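Local coordinates for protein CMP-sialic acid transporter 1 (Zea mays, PDB 6I1R) that probably carries CMP-sialic acid from the cytoplasm into the Golgi as an antiporter exchanging it for CMP, the nucleotide bound here, at residues L40-K45 and V240-S245. The protein carries 5 engineered substitutions. Numbering follows the deposited sequence.
Sequences LAELFK and VFNLGS. With C5P (cytidine-5'-monophosphate), chain D.
Behind the phosphate side of the CMP pocket, helix 37-59 packs on helix 234-256 through L40, A41, F44 and K45 against V240, F241, L243 and G244. The short segments cross at -55° with their axes 8.2 Å apart, and A41 CA is the one nearest G244 CA, at 4.9 Å. F44 CG lies anti to the backbone N (chi1 174°), which carries the ring across: CD2 comes 3.5 Å from G244 CA, where a side-chain carbon would run into it, and CE1 reaches F241 CD1, the ring planes inclined at 46°. An alanine at F44 would probably open a gap over G244 CA and lose the contact with the F241 ring. A41 CB meets L243 CG at 3.9 Å, and L40 CB touches V240 CG1. The interface joins two helices of a strandless transporter bundle, and its E42 and K45 belong to the CMP pocket. The K45 chain, bent at chi2 and chi3, runs alongside G244, with CG 3.4 Å from G244 O; within helix 37-59 its NZ makes a salt bridge to E42 OE2, whose hydrogen bond is weak. E42 OE2 lies 3.2 Å from O3P of CMP, and K45 NZ stands 3.8 Å from that oxygen; Y199 touches both side chains.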
# COMPACT_ATOMS: atom_id res chain seq x y z
N LEU B 40 9.97 -14.82 5.16
CA LEU B 40 9.33 -16.14 5.11
C LEU B 40 9.72 -16.87 3.82
O LEU B 40 9.89 -18.09 3.83
CB LEU B 40 7.81 -15.99 5.20
CG LEU B 40 7.26 -15.41 6.50
CD1 LEU B 40 5.74 -15.50 6.52
CD2 LEU B 40 7.84 -16.11 7.71
N ALA B 41 9.84 -16.13 2.72
CA ALA B 41 10.21 -16.72 1.43
C ALA B 41 11.62 -17.31 1.51
O ALA B 41 11.86 -18.39 0.99
CB ALA B 41 10.09 -15.69 0.33
N GLU B 42 12.54 -16.59 2.15
CA GLU B 42 13.91 -17.07 2.33
C GLU B 42 13.92 -18.28 3.27
O GLU B 42 14.61 -19.27 3.01
CB GLU B 42 14.82 -15.96 2.88
CG GLU B 42 15.34 -15.01 1.82
CD GLU B 42 16.31 -15.63 0.83
OE1 GLU B 42 17.53 -15.58 1.08
OE2 GLU B 42 15.83 -16.18 -0.19
N LEU B 43 13.16 -18.19 4.36
CA LEU B 43 13.08 -19.28 5.33
C LEU B 43 12.61 -20.57 4.63
O LEU B 43 13.13 -21.65 4.90
CB LEU B 43 12.14 -18.89 6.47
CG LEU B 43 12.52 -19.40 7.86
CD1 LEU B 43 13.79 -18.72 8.36
CD2 LEU B 43 11.39 -19.19 8.85
N PHE B 44 11.64 -20.42 3.73
CA PHE B 44 11.13 -21.54 2.92
C PHE B 44 12.26 -22.14 2.07
O PHE B 44 12.40 -23.36 2.02
CB PHE B 44 9.96 -21.06 2.05
CG PHE B 44 9.43 -22.07 1.07
CD1 PHE B 44 8.44 -22.97 1.43
CD2 PHE B 44 9.90 -22.11 -0.24
CE1 PHE B 44 7.95 -23.89 0.52
CE2 PHE B 44 9.41 -23.03 -1.15
CZ PHE B 44 8.43 -23.92 -0.77
N LYS B 45 13.06 -21.29 1.42
CA LYS B 45 14.14 -21.76 0.54
C LYS B 45 15.26 -22.39 1.37
O LYS B 45 15.81 -23.43 0.98
CB LYS B 45 14.68 -20.60 -0.30
CG LYS B 45 13.75 -20.12 -1.41
CD LYS B 45 13.73 -18.61 -1.59
CE LYS B 45 14.79 -18.09 -2.53
NZ LYS B 45 14.47 -16.72 -3.00
N VAL B 240 4.08 -16.61 -0.72
CA VAL B 240 5.28 -16.94 0.05
C VAL B 240 5.91 -18.21 -0.54
O VAL B 240 7.12 -18.26 -0.77
CB VAL B 240 4.99 -17.10 1.56
CG1 VAL B 240 6.16 -17.73 2.30
CG2 VAL B 240 4.60 -15.78 2.20
N PHE B 241 5.08 -19.23 -0.77
CA PHE B 241 5.54 -20.47 -1.38
C PHE B 241 5.98 -20.20 -2.83
O PHE B 241 7.04 -20.65 -3.25
CB PHE B 241 4.45 -21.54 -1.34
CG PHE B 241 4.05 -22.02 0.04
CD1 PHE B 241 4.98 -22.09 1.07
CD2 PHE B 241 2.75 -22.43 0.29
CE1 PHE B 241 4.61 -22.54 2.33
CE2 PHE B 241 2.39 -22.87 1.55
CZ PHE B 241 3.32 -22.93 2.57
N ASN B 242 5.18 -19.43 -3.56
CA ASN B 242 5.45 -19.16 -4.96
C ASN B 242 6.77 -18.39 -5.11
O ASN B 242 7.51 -18.63 -6.06
CB ASN B 242 4.30 -18.39 -5.63
CG ASN B 242 4.21 -18.69 -7.11
OD1 ASN B 242 3.13 -18.62 -7.69
ND2 ASN B 242 5.32 -19.04 -7.72
N LEU B 243 7.04 -17.47 -4.19
CA LEU B 243 8.27 -16.66 -4.22
C LEU B 243 9.47 -17.54 -3.82
O LEU B 243 10.59 -17.35 -4.32
CB LEU B 243 8.10 -15.47 -3.27
CG LEU B 243 9.26 -14.47 -3.23
CD1 LEU B 243 9.68 -14.05 -4.63
CD2 LEU B 243 8.88 -13.25 -2.40
N GLY B 244 9.23 -18.48 -2.91
CA GLY B 244 10.22 -19.49 -2.57
C GLY B 244 10.55 -20.38 -3.76
O GLY B 244 11.72 -20.60 -4.08
N SER B 245 9.50 -20.88 -4.42
CA SER B 245 9.64 -21.77 -5.56
C SER B 245 10.54 -21.13 -6.63
O SER B 245 11.59 -21.67 -6.97
CB SER B 245 8.30 -22.13 -6.14
OG SER B 245 7.48 -22.78 -5.17
O3P C5P D . 16.06 -13.49 -1.86
P C5P D . 16.33 -12.01 -1.76
O1P C5P D . 17.02 -11.41 -2.96
O2P C5P D . 15.16 -11.20 -1.25
O5' C5P D . 17.42 -11.89 -0.58
C5' C5P D . 17.11 -11.22 0.63
C4' C5P D . 18.07 -10.04 0.82
O4' C5P D . 17.49 -8.86 0.25
C3' C5P D . 18.33 -9.77 2.29
O3' C5P D . 19.72 -10.00 2.58
C2' C5P D . 17.90 -8.34 2.55
O2' C5P D . 18.97 -7.51 3.01
C1' C5P D . 17.39 -7.81 1.21
N1 C5P D . 15.99 -7.39 1.35
C2 C5P D . 15.67 -6.25 2.10
N3 C5P D . 14.38 -5.86 2.23
C4 C5P D . 13.39 -6.56 1.64
C5 C5P D . 13.70 -7.69 0.90
C6 C5P D . 15.02 -8.10 0.76
O2 C5P D . 16.58 -5.59 2.65
N4 C5P D . 12.10 -6.16 1.78